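Local structure of activated BY transcription factor SSRB (2WNW) at residues F267-G272 with H311-D316; F292-V297 with I329-L334; V297-D302 with L347-I352. The protein is a member of glycosyl hydrolase family 30 that combines a TIM barrel with a beta-sandwich domain. All coordinates share one frame; numbering follows the deposited sequence.

Interaction 1: residues F267-G272 with H311-D316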
loop_
_atom_site.group_PDB
_atom_site.type_symbol
_atom_site.label_atom_id
_atom_site.label_comp_id
_atom_site.label_asym_id
_atom_site.label_seq_id
_atom_site.Cartn_x
_atom_site.Cartn_y
_atom_site.Cartn_z
ATOM N N PHE A 267 -5.375 -16.755 -5.545
ATOM C CA PHE A 267 -5.593 -15.737 -6.564
ATOM C C PHE A 267 -4.477 -15.683 -7.592
ATOM O O PHE A 267 -3.371 -16.171 -7.355
ATOM C CB PHE A 267 -5.793 -14.354 -5.928
ATOM C CG PHE A 267 -4.678 -13.933 -5.009
ATOM C CD1 PHE A 267 -4.773 -14.141 -3.637
ATOM C CD2 PHE A 267 -3.530 -13.333 -5.518
ATOM C CE1 PHE A 267 -3.740 -13.754 -2.781
ATOM C CE2 PHE A 267 -2.489 -12.943 -4.671
ATOM C CZ PHE A 267 -2.598 -13.155 -3.301
ATOM N N HIS A 268 -4.792 -15.092 -8.741
ATOM C CA HIS A 268 -3.859 -14.956 -9.854
ATOM C C HIS A 268 -3.610 -13.468 -10.103
ATOM O O HIS A 268 -4.207 -12.617 -9.438
ATOM C CB HIS A 268 -4.451 -15.610 -11.108
ATOM C CG HIS A 268 -4.875 -17.036 -10.909
ATOM N ND1 HIS A 268 -5.595 -17.736 -11.854
ATOM C CD2 HIS A 268 -4.685 -17.889 -9.873
ATOM C CE1 HIS A 268 -5.833 -18.958 -11.408
ATOM N NE2 HIS A 268 -5.291 -19.076 -10.207
ATOM N N TRP A 269 -2.754 -13.148 -11.072
ATOM C CA TRP A 269 -2.427 -11.748 -11.342
ATOM C C TRP A 269 -2.814 -11.220 -12.716
ATOM O O TRP A 269 -2.413 -10.121 -13.088
ATOM C CB TRP A 269 -0.918 -11.522 -11.154
ATOM C CG TRP A 269 -0.021 -12.121 -12.235
ATOM C CD1 TRP A 269 -0.361 -12.413 -13.532
ATOM C CD2 TRP A 269 1.384 -12.398 -12.125
ATOM N NE1 TRP A 269 0.744 -12.846 -14.232
ATOM C CE2 TRP A 269 1.827 -12.846 -13.393
ATOM C CE3 TRP A 269 2.314 -12.306 -11.078
ATOM C CZ2 TRP A 269 3.161 -13.201 -13.643
ATOM C CZ3 TRP A 269 3.646 -12.661 -11.329
ATOM C CH2 TRP A 269 4.051 -13.102 -12.599
ATOM N N TYR A 270 -3.606 -11.977 -13.462
ATOM C CA TYR A 270 -3.935 -11.581 -14.826
ATOM C C TYR A 270 -4.699 -10.283 -15.085
ATOM O O TYR A 270 -4.785 -9.856 -16.236
ATOM C CB TYR A 270 -4.600 -12.761 -15.542
ATOM C CG TYR A 270 -3.722 -14.004 -15.530
ATOM C CD1 TYR A 270 -4.098 -15.143 -14.820
ATOM C CD2 TYR A 270 -2.498 -14.023 -16.200
ATOM C CE1 TYR A 270 -3.275 -16.274 -14.777
ATOM C CE2 TYR A 270 -1.668 -15.145 -16.162
ATOM C CZ TYR A 270 -2.064 -16.266 -15.447
ATOM O OH TYR A 270 -1.248 -17.373 -15.404
ATOM N N THR A 271 -5.241 -9.648 -14.049
ATOM C CA THR A 271 -5.943 -8.378 -14.252
ATOM C C THR A 271 -5.230 -7.205 -13.567
ATOM O O THR A 271 -5.788 -6.117 -13.427
ATOM C CB THR A 271 -7.410 -8.426 -13.762
ATOM O OG1 THR A 271 -7.453 -8.750 -12.369
ATOM C CG2 THR A 271 -8.204 -9.459 -14.564
ATOM N N GLY A 272 -3.992 -7.428 -13.142
ATOM C CA GLY A 272 -3.249 -6.349 -12.514
ATOM C C GLY A 272 -2.994 -6.478 -11.025
ATOM O O GLY A 272 -3.251 -7.519 -10.418
ATOM N N HIS A 311 10.159 -7.205 -14.260
ATOM C CA HIS A 311 9.318 -6.275 -13.518
ATOM C C HIS A 311 7.999 -6.896 -13.077
ATOM O O HIS A 311 7.594 -6.753 -11.930
ATOM C CB HIS A 311 8.992 -5.042 -14.360
ATOM C CG HIS A 311 7.943 -4.168 -13.748
ATOM N ND1 HIS A 311 8.201 -3.328 -12.686
ATOM C CD2 HIS A 311 6.618 -4.053 -14.006
ATOM C CE1 HIS A 311 7.079 -2.735 -12.315
ATOM N NE2 HIS A 311 6.104 -3.159 -13.099
ATOM N N THR A 312 7.314 -7.566 -14.000
ATOM C CA THR A 312 6.024 -8.169 -13.672
ATOM C C THR A 312 6.100 -9.100 -12.466
ATOM O O THR A 312 5.279 -9.000 -11.554
ATOM C CB THR A 312 5.446 -8.927 -14.891
ATOM O OG1 THR A 312 5.186 -7.986 -15.943
ATOM C CG2 THR A 312 4.153 -9.645 -14.529
ATOM N N TYR A 313 7.088 -9.989 -12.449
ATOM C CA TYR A 313 7.231 -10.919 -11.336
ATOM C C TYR A 313 7.573 -10.221 -10.025
ATOM O O TYR A 313 6.906 -10.432 -9.009
ATOM C CB TYR A 313 8.306 -11.976 -11.640
ATOM C CG TYR A 313 7.781 -13.199 -12.364
ATOM C CD1 TYR A 313 7.604 -13.200 -13.750
ATOM C CD2 TYR A 313 7.424 -14.347 -11.653
ATOM C CE1 TYR A 313 7.080 -14.321 -14.409
ATOM C CE2 TYR A 313 6.897 -15.466 -12.297
ATOM C CZ TYR A 313 6.728 -15.446 -13.671
ATOM O OH TYR A 313 6.201 -16.551 -14.295
ATOM N N LEU A 314 8.612 -9.389 -10.039
ATOM C CA LEU A 314 9.023 -8.695 -8.820
ATOM C C LEU A 314 7.961 -7.745 -8.278
ATOM O O LEU A 314 7.696 -7.726 -7.078
ATOM C CB LEU A 314 10.329 -7.930 -9.055
ATOM C CG LEU A 314 11.583 -8.797 -9.203
ATOM C CD1 LEU A 314 12.755 -7.926 -9.637
ATOM C CD2 LEU A 314 11.889 -9.496 -7.877
ATOM N N HIS A 315 7.354 -6.963 -9.164
ATOM C CA HIS A 315 6.331 -6.006 -8.759
ATOM C C HIS A 315 5.132 -6.685 -8.104
ATOM O O HIS A 315 4.654 -6.237 -7.061
ATOM C CB HIS A 315 5.863 -5.190 -9.969
ATOM C CG HIS A 315 4.791 -4.193 -9.651
ATOM N ND1 HIS A 315 5.032 -3.041 -8.934
ATOM C CD2 HIS A 315 3.467 -4.184 -9.941
ATOM C CE1 HIS A 315 3.904 -2.366 -8.794
ATOM N NE2 HIS A 315 2.939 -3.038 -9.396
ATOM N N ASP A 316 4.643 -7.768 -8.701
ATOM C CA ASP A 316 3.490 -8.442 -8.122
ATOM C C ASP A 316 3.835 -9.162 -6.825
ATOM O O ASP A 316 3.069 -9.115 -5.861
ATOM C CB ASP A 316 2.876 -9.427 -9.122
ATOM C CG ASP A 316 1.454 -9.802 -8.750
ATOM O OD1 ASP A 316 1.238 -10.901 -8.193
ATOM O OD2 ASP A 316 0.556 -8.975 -8.994
#

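Interaction 2: residues F292-V297 with I329-L334. With GOL (glycerol), chain F.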
loop_
_atom_site.group_PDB
_atom_site.type_symbol
_atom_site.label_atom_id
_atom_site.label_comp_id
_atom_site.label_asym_id
_atom_site.label_seq_id
_atom_site.Cartn_x
_atom_site.Cartn_y
_atom_site.Cartn_z
ATOM N N PHE A 292 -1.126 -16.725 -3.443
ATOM C CA PHE A 292 -0.959 -16.391 -4.855
ATOM C C PHE A 292 -0.709 -17.759 -5.481
ATOM O O PHE A 292 0.333 -18.376 -5.240
ATOM C CB PHE A 292 0.255 -15.493 -5.097
ATOM C CG PHE A 292 0.549 -15.282 -6.553
ATOM C CD1 PHE A 292 -0.251 -14.442 -7.322
ATOM C CD2 PHE A 292 1.576 -15.984 -7.176
ATOM C CE1 PHE A 292 -0.033 -14.310 -8.700
ATOM C CE2 PHE A 292 1.800 -15.857 -8.553
ATOM C CZ PHE A 292 0.986 -15.015 -9.311
ATOM N N SER A 293 -1.651 -18.234 -6.287
ATOM C CA SER A 293 -1.528 -19.568 -6.862
ATOM C C SER A 293 -1.100 -19.709 -8.314
ATOM O O SER A 293 -0.773 -20.814 -8.744
ATOM C CB SER A 293 -2.845 -20.320 -6.675
ATOM O OG SER A 293 -3.885 -19.657 -7.370
ATOM N N GLU A 294 -1.117 -18.630 -9.084
ATOM C CA GLU A 294 -0.719 -18.747 -10.479
ATOM C C GLU A 294 -0.514 -17.424 -11.200
ATOM O O GLU A 294 -1.270 -16.474 -11.020
ATOM C CB GLU A 294 -1.752 -19.566 -11.259
ATOM C CG GLU A 294 -1.298 -19.919 -12.668
ATOM C CD GLU A 294 -2.457 -20.179 -13.607
ATOM O OE1 GLU A 294 -3.284 -21.067 -13.309
ATOM O OE2 GLU A 294 -2.536 -19.491 -14.647
ATOM N N GLY A 295 0.517 -17.394 -12.034
ATOM C CA GLY A 295 0.821 -16.218 -12.817
ATOM C C GLY A 295 1.897 -16.582 -13.821
ATOM O O GLY A 295 2.686 -17.502 -13.587
ATOM N N CYS A 296 1.910 -15.884 -14.952
ATOM C CA CYS A 296 2.914 -16.108 -15.986
ATOM C C CYS A 296 2.878 -14.926 -16.944
ATOM O O CYS A 296 1.995 -14.066 -16.855
ATOM C CB CYS A 296 2.641 -17.411 -16.756
ATOM S SG CYS A 296 1.199 -17.381 -17.869
ATOM N N VAL A 297 3.848 -14.882 -17.850
ATOM C CA VAL A 297 3.925 -13.822 -18.843
ATOM C C VAL A 297 3.977 -14.492 -20.211
ATOM O O VAL A 297 4.400 -15.641 -20.331
ATOM C CB VAL A 297 5.194 -12.946 -18.650
ATOM C CG1 VAL A 297 5.118 -12.206 -17.314
ATOM C CG2 VAL A 297 6.445 -13.811 -18.703
ATOM N N ILE A 329 3.120 -19.222 -5.864
ATOM C CA ILE A 329 3.236 -20.363 -6.754
ATOM C C ILE A 329 3.161 -19.870 -8.194
ATOM O O ILE A 329 2.134 -19.351 -8.642
ATOM C CB ILE A 329 2.126 -21.408 -6.546
ATOM C CG1 ILE A 329 2.045 -21.811 -5.068
ATOM C CG2 ILE A 329 2.446 -22.651 -7.382
ATOM C CD1 ILE A 329 0.966 -22.843 -4.775
ATOM N N ASP A 330 4.274 -20.027 -8.899
ATOM C CA ASP A 330 4.392 -19.638 -10.298
ATOM C C ASP A 330 3.619 -20.669 -11.124
ATOM O O ASP A 330 3.237 -21.720 -10.608
ATOM C CB ASP A 330 5.876 -19.637 -10.681
ATOM C CG ASP A 330 6.124 -19.272 -12.135
ATOM O OD1 ASP A 330 5.373 -18.445 -12.699
ATOM O OD2 ASP A 330 7.097 -19.805 -12.708
ATOM N N TRP A 331 3.373 -20.362 -12.391
ATOM C CA TRP A 331 2.667 -21.292 -13.270
ATOM C C TRP A 331 3.727 -22.306 -13.726
ATOM O O TRP A 331 4.629 -22.632 -12.950
ATOM C CB TRP A 331 2.066 -20.517 -14.452
ATOM C CG TRP A 331 1.079 -21.255 -15.348
ATOM C CD1 TRP A 331 0.686 -20.862 -16.596
ATOM C CD2 TRP A 331 0.357 -22.470 -15.066
ATOM N NE1 TRP A 331 -0.228 -21.751 -17.110
ATOM C CE2 TRP A 331 -0.449 -22.747 -16.196
ATOM C CE3 TRP A 331 0.311 -23.352 -13.974
ATOM C CZ2 TRP A 331 -1.290 -23.868 -16.269
ATOM C CZ3 TRP A 331 -0.527 -24.472 -14.045
ATOM C CH2 TRP A 331 -1.315 -24.718 -15.188
ATOM N N ASN A 332 3.642 -22.794 -14.964
ATOM C CA ASN A 332 4.606 -23.786 -15.466
ATOM C C ASN A 332 6.054 -23.557 -15.030
ATOM O O ASN A 332 6.624 -22.496 -15.267
ATOM C CB ASN A 332 4.587 -23.840 -16.995
ATOM C CG ASN A 332 3.220 -24.139 -17.554
ATOM O OD1 ASN A 332 2.765 -25.288 -17.549
ATOM N ND2 ASN A 332 2.548 -23.099 -18.039
ATOM N N LEU A 333 6.648 -24.571 -14.408
ATOM C CA LEU A 333 8.039 -24.507 -13.965
ATOM C C LEU A 333 8.956 -24.527 -15.173
ATOM O O LEU A 333 10.026 -23.909 -15.181
ATOM C CB LEU A 333 8.405 -25.745 -13.147
ATOM C CG LEU A 333 7.903 -25.999 -11.736
ATOM C CD1 LEU A 333 8.073 -27.478 -11.415
ATOM C CD2 LEU A 333 8.678 -25.141 -10.763
ATOM N N LEU A 334 8.518 -25.263 -16.187
ATOM C CA LEU A 334 9.310 -25.486 -17.384
ATOM C C LEU A 334 8.450 -25.652 -18.628
ATOM O O LEU A 334 7.351 -26.192 -18.558
ATOM C CB LEU A 334 10.129 -26.762 -17.162
ATOM C CG LEU A 334 10.756 -27.493 -18.347
ATOM C CD1 LEU A 334 12.009 -26.755 -18.775
ATOM C CD2 LEU A 334 11.093 -28.933 -17.943
HETATM C C1 GOL F . -3.497 -20.379 -17.896
HETATM O O1 GOL F . -2.582 -20.971 -18.815
HETATM C C2 GOL F . -4.175 -21.496 -17.065
HETATM O O2 GOL F . -4.794 -22.424 -17.898
HETATM C C3 GOL F . -5.305 -20.974 -16.171
HETATM O O3 GOL F . -4.920 -20.020 -15.235
#

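Interaction 3: residues V297-D302 with L347-I352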
loop_
_atom_site.group_PDB
_atom_site.type_symbol
_atom_site.label_atom_id
_atom_site.label_comp_id
_atom_site.label_asym_id
_atom_site.label_seq_id
_atom_site.Cartn_x
_atom_site.Cartn_y
_atom_site.Cartn_z
ATOM N N VAL A 297 3.848 -14.882 -17.850
ATOM C CA VAL A 297 3.925 -13.822 -18.843
ATOM C C VAL A 297 3.977 -14.492 -20.211
ATOM O O VAL A 297 4.400 -15.641 -20.331
ATOM C CB VAL A 297 5.194 -12.946 -18.650
ATOM C CG1 VAL A 297 5.118 -12.206 -17.314
ATOM C CG2 VAL A 297 6.445 -13.811 -18.703
ATOM N N PRO A 298 3.540 -13.787 -21.260
ATOM C CA PRO A 298 3.560 -14.369 -22.605
ATOM C C PRO A 298 4.952 -14.384 -23.226
ATOM O O PRO A 298 5.886 -13.764 -22.703
ATOM C CB PRO A 298 2.604 -13.466 -23.376
ATOM C CG PRO A 298 2.862 -12.125 -22.749
ATOM C CD PRO A 298 2.900 -12.459 -21.267
ATOM N N MET A 299 5.091 -15.108 -24.334
ATOM C CA MET A 299 6.360 -15.162 -25.046
ATOM C C MET A 299 6.416 -13.872 -25.856
ATOM O O MET A 299 5.478 -13.551 -26.582
ATOM C CB MET A 299 6.408 -16.367 -25.991
ATOM C CG MET A 299 6.604 -17.707 -25.306
ATOM S SD MET A 299 8.214 -17.845 -24.521
ATOM C CE MET A 299 9.295 -18.007 -25.969
ATOM N N GLU A 300 7.505 -13.127 -25.710
ATOM C CA GLU A 300 7.675 -11.864 -26.423
ATOM C C GLU A 300 9.121 -11.771 -26.885
ATOM O O GLU A 300 10.042 -12.078 -26.134
ATOM C CB GLU A 300 7.303 -10.702 -25.501
ATOM C CG GLU A 300 5.853 -10.778 -25.037
ATOM C CD GLU A 300 5.480 -9.689 -24.053
ATOM O OE1 GLU A 300 6.026 -9.685 -22.932
ATOM O OE2 GLU A 300 4.637 -8.839 -24.405
ATOM N N SER A 301 9.319 -11.336 -28.122
ATOM C CA SER A 301 10.656 -11.279 -28.695
ATOM C C SER A 301 11.338 -9.923 -28.790
ATOM O O SER A 301 12.502 -9.855 -29.182
ATOM C CB SER A 301 10.627 -11.911 -30.086
ATOM O OG SER A 301 9.669 -11.259 -30.904
ATOM N N ASP A 302 10.638 -8.851 -28.444
ATOM C CA ASP A 302 11.240 -7.528 -28.537
ATOM C C ASP A 302 12.342 -7.307 -27.496
ATOM O O ASP A 302 12.443 -8.039 -26.509
ATOM C CB ASP A 302 10.163 -6.452 -28.419
ATOM C CG ASP A 302 9.445 -6.500 -27.100
ATOM O OD1 ASP A 302 8.713 -7.478 -26.847
ATOM O OD2 ASP A 302 9.627 -5.552 -26.316
ATOM N N LEU A 347 0.579 -20.356 -25.853
ATOM C CA LEU A 347 1.995 -20.396 -25.487
ATOM C C LEU A 347 2.371 -19.299 -24.493
ATOM O O LEU A 347 1.935 -18.155 -24.623
ATOM C CB LEU A 347 2.855 -20.270 -26.749
ATOM C CG LEU A 347 2.547 -21.275 -27.869
ATOM C CD1 LEU A 347 3.397 -20.964 -29.094
ATOM C CD2 LEU A 347 2.812 -22.692 -27.378
ATOM N N CYS A 348 3.192 -19.654 -23.507
ATOM C CA CYS A 348 3.626 -18.712 -22.477
ATOM C C CYS A 348 5.085 -18.944 -22.121
ATOM O O CYS A 348 5.650 -19.992 -22.419
ATOM C CB CYS A 348 2.803 -18.889 -21.193
ATOM S SG CYS A 348 1.016 -18.644 -21.330
ATOM N N GLU A 349 5.699 -17.962 -21.474
ATOM C CA GLU A 349 7.081 -18.124 -21.044
ATOM C C GLU A 349 7.060 -18.851 -19.696
ATOM O O GLU A 349 6.051 -18.829 -18.989
ATOM C CB GLU A 349 7.748 -16.755 -20.877
ATOM C CG GLU A 349 9.247 -16.817 -20.642
ATOM C CD GLU A 349 9.848 -15.454 -20.351
ATOM O OE1 GLU A 349 9.711 -14.969 -19.208
ATOM O OE2 GLU A 349 10.449 -14.863 -21.275
ATOM N N ALA A 350 8.162 -19.517 -19.364
ATOM C CA ALA A 350 8.317 -20.203 -18.081
ATOM C C ALA A 350 9.714 -19.776 -17.639
ATOM O O ALA A 350 10.582 -19.533 -18.483
ATOM C CB ALA A 350 8.241 -21.724 -18.253
ATOM N N PRO A 351 9.954 -19.662 -16.323
ATOM C CA PRO A 351 11.282 -19.243 -15.856
ATOM C C PRO A 351 12.430 -20.047 -16.449
ATOM O O PRO A 351 13.535 -19.533 -16.614
ATOM C CB PRO A 351 11.172 -19.377 -14.339
ATOM C CG PRO A 351 9.725 -19.016 -14.098
ATOM C CD PRO A 351 9.022 -19.808 -15.190
ATOM N N ILE A 352 12.170 -21.315 -16.752
ATOM C CA ILE A 352 13.181 -22.157 -17.372
ATOM C C ILE A 352 12.560 -22.794 -18.602
ATOM O O ILE A 352 11.438 -23.302 -18.556
ATOM C CB ILE A 352 13.693 -23.271 -16.422
ATOM C CG1 ILE A 352 14.453 -22.646 -15.253
ATOM C CG2 ILE A 352 14.620 -24.223 -17.186
ATOM C CD1 ILE A 352 15.108 -23.660 -14.329
HETATM O O HOH W 1 5.985 -16.721 -17.033
HETATM O O HOH W 2 9.573 -14.019 -23.930
#

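Interaction 1: residues F267-G272 with H311-D316
The indole of Trp269 has the CG2 methyl of Thr312 over one face, and two neighbours at its rim: the carboxylate of Asp316 along the CE3 side and the ring of Tyr313 beyond CH2. The methyl makes a CH-pi contact, CG2 of Thr312 lying 4.0 Å from the centroid of the six-membered ring of Trp269. Thr312 turns this methyl anti to its backbone N, while its hydroxyl bonds back to Arg308 O within the helix. CH2 of Trp269 stands over the centre of the Tyr313 ring, in an edge-to-face pair with planes at 83°. Asp316 OD1 approaches in the indole plane, 3.4 Å from CE3 of Trp269, where the weakly positive C-H edge would suit an acidic oxygen; OD2 of Asp316 forms a salt bridge with Lys242. Trp269 reaches the helix with CG in the crowded position between backbone N and carbonyl carbon (chi1 72°), and its NE1 is held by Cys296 O. A type I turn, closed by Gly272 N to Trp269 O at 3.1 Å, ends at a positive phi (110°) that glycine takes readily. The loop after barrel strand 264-268 packs on helix 305-322, which follows the next TIM-barrel strand, 289-294.

Interaction 2: residues F292-V297 with I329-L334
This is a pairing of two adjacent parallel strands at the C-terminal end of the barrel strands, where Glu294 and Trp331 meet a bound glycerol. Ile329 N bonds to Phe292 O at 3.0 Å, with the donor above the carbonyl plane rather than on a lone pair. Further on, Trp331 N reaches Gly295 O at 3.2 Å, this time in the carbonyl plane. Both bonds are bent, with N-H...O angles of 132° and 137°. Glycine suits position 295 because a side chain there would run into the Phe292 ring. Strands 289-294 and 327-330, joined through helix 305-322, form a right-handed beta-alpha-beta unit of the TIM barrel, its seventh and eighth strands. At this end, where the chain turns a corner at Trp331, Glu294 and Trp331 run side by side, both with CG anti to the backbone N. CD of Glu294 lies over one indole face, carboxylate and ring planes 15° apart, and Glu294 CG is 3.8 Å from Trp331 CG; the amide ND2 of Asn332 lies over the opposite face. Cys296 SG sits at the indole edge, 3.7 Å from Trp331 CD1, a sulfur-aromatic contact. Arg87 and Tyr270 also hold the carboxylate, and the salt bridge to Arg87 would favour its charged form. Glycerol O3 lies close to both carboxylate oxygens of Glu294, 2.5 Å from OE2, while Trp331 NE1 donates to glycerol O1 at 3.0 Å.

Interaction 3: residues V297-D302 with L347-I352
Leu347 opens a length of irregular chain that runs beside 297-302, two loops of the TIM-barrel domain meeting on the side of the barrel where strand 289-294 ends. Its side chain lies at the margin of the contact, and its neighbour Cys348 brings the two backbones closest, 4.3 Å between the CA atoms of Cys348 and Pro298. Proline fits the extended backbone of position 298, where its nitrogen, lacking a hydrogen, gives no bond across the contact. Cys348 points its CB away overall, yet that atom still rests against the carbonyl O of Val297. The same oxygen takes the one direct hydrogen bond between the segments, Glu349 N to Val297 O, 2.9 Å and 161° at the hydrogen, with the donor nearly along the C=O axis.

Glu349, with CG anti to the backbone N (chi1 -171°) and the chain extended beyond it, lies alongside Val297, and OE1 comes 3.5 Å from Val297 CG2. Its aliphatic part is crossed at about a right angle by Met299, whose flexible thioether bends at chi2 and chi3 to set SD 3.7 Å from Glu349 CA; CG of Met299 meanwhile packs on the carbonyl of Cys348. At the carboxylate, OE1 has a weak hydrogen bond from His309 of helix 305-322.

Two waters complete the join. One accepts from Glu300 N and donates to Glu349 OE2, 2.9 Å each. The other accepts from Val297 N at 2.9 Å and donates to the carbonyl O of Glu349.

Overall arrangement
The three contacts cluster around strand 289-294 and the loop and helix that follow it. Interactions 1 and 2, with centres about 10 Å apart, meet through two tyrosines: Tyr270 OH lies 2.6 Å from Glu294 OE2 and Tyr313 OH 2.6 Å from Asp330 OD1, both probable hydrogen bonds. Tyr270 thus ties the loop of interaction 1 to the glycerol-holding carboxylate of interaction 2. That glycerol, also bonded by Asp94, Trp144 and Glu196, probably came from the crystallisation liquor, but its place is consistent with a pocket at the C-terminal end of the barrel. Val297 belongs to interactions 2 and 3, and its CG1 packs 3.9 Å from Thr312 CG2 of interaction 1. The centre of interaction 3 is about 17 Å from the centre of the chain, that of interaction 2 about 5 Å.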